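Local coordinates for beta-glucosidase (Saccharopolyspora erythraea D, PDB 5M6G), which probably hydrolyses terminal, non-reducing beta-D-glucosyl residues with release of beta-D-glucose, as a two-domain member of glycosyl hydrolase family 3, at residues Gly139-Pro144 and Pro562-Gln567; Asp439-Gln444 and Gly457-Gly462. One frame throughout, in Å; residues are numbered along the deposited sequence.

Contact 1: residues Gly139-Pro144 and Pro562-Gln567; sequences GATIYP and PGSEGQ
Ser-564 and Ile-142 are joined by a pair of hydrogen bonds, one to the serine side chain and one to its backbone. The hydroxyl OG of Ser-564 lies between its own backbone N and carbonyl carbon (chi1 52°), and there it accepts from Ile-142 N at 3.1 Å. In return Ser-564 N gives a nearly straight bond, 2.9 Å long, to Ile-142 O. That oxygen also receives a proton from a water at 2.7 Å, and the same water donates to Pro-562 O and accepts from Glu-565 N, so three backbone groups are tied together through it. The isoleucine packs by its base: CB stands 3.7 Å from Ser-564 OG, while CG2, anti to the backbone N, rests 3.7 Å from Gly-563 CA. A side chain on Gly-563 would run into Ile-142 O. Farther along, the ring of Pro-144 meets Pro-562 O with CB, CG and CD, CG nearest at 3.3 Å. An alanine in place of Ser-564 would probably leave Ile-142 N without its acceptor inside a buried interface. Beyond the pair, Glu-565 OE2 forms a salt bridge with Arg-402. The two family 3 regions are thus joined here mainly by polar backbone groups, and the Ser-564 hydroxyl, a direct backbone bond and a bridging water satisfy much of the polar backbone that meets.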
loop_
_atom_site.group_PDB
_atom_site.type_symbol
_atom_site.label_atom_id
_atom_site.label_comp_id
_atom_site.label_asym_id
_atom_site.label_seq_id
_atom_site.Cartn_x
_atom_site.Cartn_y
_atom_site.Cartn_z
ATOM N N GLY A 139 -9.646 1.354 14.220
ATOM C CA GLY A 139 -10.147 2.701 14.394
ATOM C C GLY A 139 -9.408 3.767 13.617
ATOM O O GLY A 139 -9.818 4.932 13.654
ATOM N N ALA A 140 -8.329 3.413 12.923
ATOM C CA ALA A 140 -7.670 4.340 12.021
ATOM C C ALA A 140 -8.481 4.495 10.741
ATOM O O ALA A 140 -9.184 3.576 10.316
ATOM C CB ALA A 140 -6.262 3.846 11.681
ATOM N N THR A 141 -8.367 5.669 10.126
ATOM C CA THR A 141 -9.035 5.941 8.857
ATOM C C THR A 141 -8.506 5.015 7.770
ATOM O O THR A 141 -7.292 4.870 7.611
ATOM C CB THR A 141 -8.790 7.394 8.449
ATOM O OG1 THR A 141 -9.058 8.262 9.558
ATOM C CG2 THR A 141 -9.669 7.781 7.274
ATOM N N ILE A 142 -9.409 4.403 7.004
ATOM C CA ILE A 142 -9.012 3.514 5.911
ATOM C C ILE A 142 -9.371 4.187 4.591
ATOM O O ILE A 142 -10.553 4.361 4.262
ATOM C CB ILE A 142 -9.656 2.127 6.031
ATOM C CG1 ILE A 142 -9.290 1.476 7.382
ATOM C CG2 ILE A 142 -9.238 1.243 4.844
ATOM C CD1 ILE A 142 -7.793 1.283 7.598
ATOM N N TYR A 143 -8.344 4.563 3.831
ATOM C CA TYR A 143 -8.476 5.276 2.571
ATOM C C TYR A 143 -8.661 4.291 1.427
ATOM O O TYR A 143 -8.364 3.099 1.571
ATOM C CB TYR A 143 -7.239 6.162 2.343
ATOM C CG TYR A 143 -7.147 7.268 3.378
ATOM C CD1 TYR A 143 -7.888 8.443 3.240
ATOM C CD2 TYR A 143 -6.364 7.115 4.513
ATOM C CE1 TYR A 143 -7.835 9.443 4.208
ATOM C CE2 TYR A 143 -6.291 8.109 5.479
ATOM C CZ TYR A 143 -7.035 9.265 5.327
ATOM O OH TYR A 143 -6.971 10.247 6.289
ATOM N N PRO A 144 -9.196 4.741 0.291
ATOM C CA PRO A 144 -9.245 3.867 -0.887
ATOM C C PRO A 144 -7.858 3.331 -1.214
ATOM O O PRO A 144 -6.847 4.016 -1.030
ATOM C CB PRO A 144 -9.765 4.789 -1.995
ATOM C CG PRO A 144 -10.585 5.824 -1.263
ATOM C CD PRO A 144 -9.815 6.054 0.030
ATOM N N PRO A 562 -12.910 1.004 -1.620
ATOM C CA PRO A 562 -12.983 2.403 -1.166
ATOM C C PRO A 562 -12.578 2.639 0.274
ATOM O O PRO A 562 -12.334 3.796 0.635
ATOM C CB PRO A 562 -14.464 2.768 -1.378
ATOM C CG PRO A 562 -15.187 1.462 -1.388
ATOM C CD PRO A 562 -14.228 0.453 -1.978
ATOM N N GLY A 563 -12.504 1.609 1.108
ATOM C CA GLY A 563 -12.052 1.813 2.469
ATOM C C GLY A 563 -13.174 1.998 3.473
ATOM O O GLY A 563 -14.275 1.470 3.294
ATOM N N SER A 564 -12.910 2.746 4.540
ATOM C CA SER A 564 -13.878 2.814 5.629
ATOM C C SER A 564 -15.072 3.715 5.333
ATOM O O SER A 564 -16.117 3.542 5.962
ATOM C CB SER A 564 -13.186 3.274 6.918
ATOM O OG SER A 564 -12.465 4.466 6.705
ATOM N N GLU A 565 -14.970 4.648 4.387
ATOM C CA GLU A 565 -16.037 5.635 4.199
ATOM C C GLU A 565 -16.924 5.251 3.011
ATOM O O GLU A 565 -16.932 5.891 1.958
ATOM C CB GLU A 565 -15.440 7.030 4.047
ATOM C CG GLU A 565 -14.496 7.404 5.195
ATOM C CD GLU A 565 -15.061 7.036 6.567
ATOM O OE1 GLU A 565 -16.226 7.384 6.860
ATOM O OE2 GLU A 565 -14.343 6.393 7.359
ATOM N N GLY A 566 -17.719 4.197 3.219
ATOM C CA GLY A 566 -18.571 3.692 2.147
ATOM C C GLY A 566 -19.605 4.684 1.655
ATOM O O GLY A 566 -20.107 4.540 0.526
ATOM N N GLN A 567 -19.933 5.696 2.467
ATOM C CA GLN A 567 -20.948 6.666 2.069
ATOM C C GLN A 567 -20.543 7.461 0.823
ATOM O O GLN A 567 -21.416 8.007 0.135
ATOM C CB GLN A 567 -21.256 7.597 3.249
ATOM C CG GLN A 567 -20.119 8.514 3.656
ATOM C CD GLN A 567 -19.117 7.925 4.675
ATOM O OE1 GLN A 567 -18.959 6.706 4.807
ATOM N NE2 GLN A 567 -18.436 8.817 5.401
HETATM O O HOH W 1 -12.583 5.455 2.770
#

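Contact 2: residues Asp439-Gln444 and Gly457-Gly462; sequences DDIGNQ and GDITEG. With MG (magnesium ion), chain G.
Ile-441, in the first turn of helix 441-445, lies against the loop 457-462 along its whole side chain. Its CB stands 3.8 Å from Gly-457 O. One branch, CG2, anti to the backbone N (chi1 -65° for CG1), meets Thr-460 O at 3.6 Å and the methyl CG2 of Thr-460, the two side chains crossing at about a right angle. The other branch leaves through CG1, which passes 3.7 Å from Asp-458 OD1, and ends in CD1, set 3.5 Å from Gly-462 C. The next residue, Gly-442, brings its CA against Ile-459 CD1, and its N donates to Gly-457 O at 2.8 Å. Asp-440 is the N-cap: its OD1 accepts from Asn-443 N, as a capping residue does, and also from Gly-457 N at 2.8 Å, the two donors coming from opposite faces of the carboxylate plane. The two bonds on OD1 probably limit rotation of the carboxylate and tie the start of the helix to the loop. At the far end of the loop Gly-462 O binds a magnesium ion at 2.2 Å, five waters completing six ligands; one of them donates to Asp-458 OD2. Asn-443 is held by Ser-456 and Lys-436. The short helix 441-445 follows strand 431-434 of the mixed sheet, and the loop that folds back over its N-terminal turn leads on to helix 465-472.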
loop_
_atom_site.group_PDB
_atom_site.type_symbol
_atom_site.label_atom_id
_atom_site.label_comp_id
_atom_site.label_asym_id
_atom_site.label_seq_id
_atom_site.Cartn_x
_atom_site.Cartn_y
_atom_site.Cartn_z
ATOM N N ASP A 439 -22.688 -4.522 2.248
ATOM C CA ASP A 439 -22.826 -4.218 3.668
ATOM C C ASP A 439 -21.677 -4.868 4.434
ATOM O O ASP A 439 -21.869 -5.638 5.371
ATOM C CB ASP A 439 -24.174 -4.713 4.202
ATOM C CG ASP A 439 -24.477 -4.209 5.608
ATOM O OD1 ASP A 439 -24.057 -3.087 5.946
ATOM O OD2 ASP A 439 -25.159 -4.929 6.374
ATOM N N ASP A 440 -20.442 -4.554 4.044
ATOM C CA ASP A 440 -19.310 -5.288 4.610
ATOM C C ASP A 440 -18.092 -4.370 4.604
ATOM O O ASP A 440 -17.491 -4.140 3.553
ATOM C CB ASP A 440 -19.057 -6.572 3.832
ATOM C CG ASP A 440 -18.187 -7.554 4.594
ATOM O OD1 ASP A 440 -16.987 -7.268 4.795
ATOM O OD2 ASP A 440 -18.702 -8.622 4.988
ATOM N N ILE A 441 -17.743 -3.859 5.789
ATOM C CA ILE A 441 -16.590 -2.973 5.931
ATOM C C ILE A 441 -15.334 -3.652 5.410
ATOM O O ILE A 441 -14.535 -3.051 4.678
ATOM C CB ILE A 441 -16.427 -2.557 7.404
ATOM C CG1 ILE A 441 -17.618 -1.707 7.853
ATOM C CG2 ILE A 441 -15.100 -1.848 7.617
ATOM C CD1 ILE A 441 -17.653 -0.332 7.218
ATOM N N GLY A 442 -15.136 -4.914 5.786
ATOM C CA GLY A 442 -13.901 -5.587 5.409
ATOM C C GLY A 442 -13.809 -5.843 3.915
ATOM O O GLY A 442 -12.747 -5.674 3.314
ATOM N N ASN A 443 -14.915 -6.260 3.290
ATOM C CA ASN A 443 -14.885 -6.464 1.841
ATOM C C ASN A 443 -14.644 -5.150 1.105
ATOM O O ASN A 443 -13.898 -5.109 0.118
ATOM C CB ASN A 443 -16.181 -7.113 1.347
ATOM C CG ASN A 443 -16.327 -8.563 1.789
ATOM O OD1 ASN A 443 -15.378 -9.178 2.282
ATOM N ND2 ASN A 443 -17.535 -9.113 1.619
ATOM N N GLN A 444 -15.264 -4.060 1.565
ATOM C CA GLN A 444 -15.068 -2.790 0.877
ATOM C C GLN A 444 -13.682 -2.219 1.143
ATOM O O GLN A 444 -13.234 -1.343 0.405
ATOM C CB GLN A 444 -16.154 -1.784 1.276
ATOM C CG GLN A 444 -15.956 -1.107 2.642
ATOM C CD GLN A 444 -17.154 -0.260 3.053
ATOM O OE1 GLN A 444 -18.304 -0.632 2.801
ATOM N NE2 GLN A 444 -16.890 0.877 3.704
ATOM N N GLY A 457 -16.431 -8.750 7.058
ATOM C CA GLY A 457 -17.123 -8.430 8.289
ATOM C C GLY A 457 -16.814 -7.023 8.768
ATOM O O GLY A 457 -16.131 -6.233 8.108
ATOM N N ASP A 458 -17.320 -6.727 9.966
ATOM C CA ASP A 458 -17.204 -5.397 10.562
ATOM C C ASP A 458 -15.885 -5.301 11.327
ATOM O O ASP A 458 -15.832 -5.305 12.555
ATOM C CB ASP A 458 -18.399 -5.118 11.467
ATOM C CG ASP A 458 -18.627 -3.645 11.679
ATOM O OD1 ASP A 458 -17.729 -2.861 11.328
ATOM O OD2 ASP A 458 -19.700 -3.260 12.194
ATOM N N ILE A 459 -14.793 -5.194 10.562
ATOM C CA ILE A 459 -13.464 -5.341 11.147
ATOM C C ILE A 459 -12.869 -4.043 11.671
ATOM O O ILE A 459 -11.857 -4.088 12.387
ATOM C CB ILE A 459 -12.495 -5.967 10.128
ATOM C CG1 ILE A 459 -12.330 -5.059 8.907
ATOM C CG2 ILE A 459 -13.003 -7.331 9.706
ATOM C CD1 ILE A 459 -11.263 -5.608 7.889
ATOM N N THR A 460 -13.440 -2.892 11.331
ATOM C CA THR A 460 -12.968 -1.632 11.893
ATOM C C THR A 460 -14.067 -0.597 11.716
ATOM O O THR A 460 -15.103 -0.861 11.100
ATOM C CB THR A 460 -11.650 -1.165 11.247
ATOM O OG1 THR A 460 -11.114 -0.056 11.984
ATOM C CG2 THR A 460 -11.873 -0.750 9.785
ATOM N N GLU A 461 -13.829 0.591 12.267
ATOM C CA GLU A 461 -14.869 1.612 12.283
ATOM C C GLU A 461 -15.037 2.224 10.900
ATOM O O GLU A 461 -14.058 2.572 10.230
ATOM C CB GLU A 461 -14.552 2.687 13.320
ATOM C CG GLU A 461 -14.486 2.126 14.733
ATOM C CD GLU A 461 -14.069 3.150 15.780
ATOM O OE1 GLU A 461 -13.355 4.114 15.431
ATOM O OE2 GLU A 461 -14.447 2.981 16.962
ATOM N N GLY A 462 -16.285 2.332 10.465
ATOM C CA GLY A 462 -16.566 2.912 9.174
ATOM C C GLY A 462 -18.041 2.783 8.859
ATOM O O GLY A 462 -18.860 2.460 9.725
HETATM MG MG MG G . -19.502 0.916 11.095
HETATM O O HOH W 2 -20.194 -0.623 12.426
HETATM O O HOH W 3 -18.281 1.937 12.651
HETATM O O HOH W 4 -17.695 -0.548 10.949
HETATM O O HOH W 5 -21.071 2.246 11.466
HETATM O O HOH W 6 -20.460 -0.074 9.601
#

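In the fold
The centres of contact 1 and contact 2 are about 9 Å apart, and both lie on the same side of the chain's centre. Contact 2 is nested within the long span of chain between the two segments of contact 1: 139-144 comes first, then 439-444 and 457-462, and 562-567 last. Only 139-144 belongs to the N-terminal family region, of the TIM-barrel clan; the other three segments belong to the C-terminal one, whose mixed sheet includes strands 431-434 and 555-560. The contacts touch directly through probable hydrogen bonds, Gln-444 NE2 to Gly-563 O (2.7 Å) and Gly-139 N to Thr-460 OG1 (3.0 Å). Segment 139-144 thus joins the two regions, meeting 562-567 and, through Gly-139, 457-462.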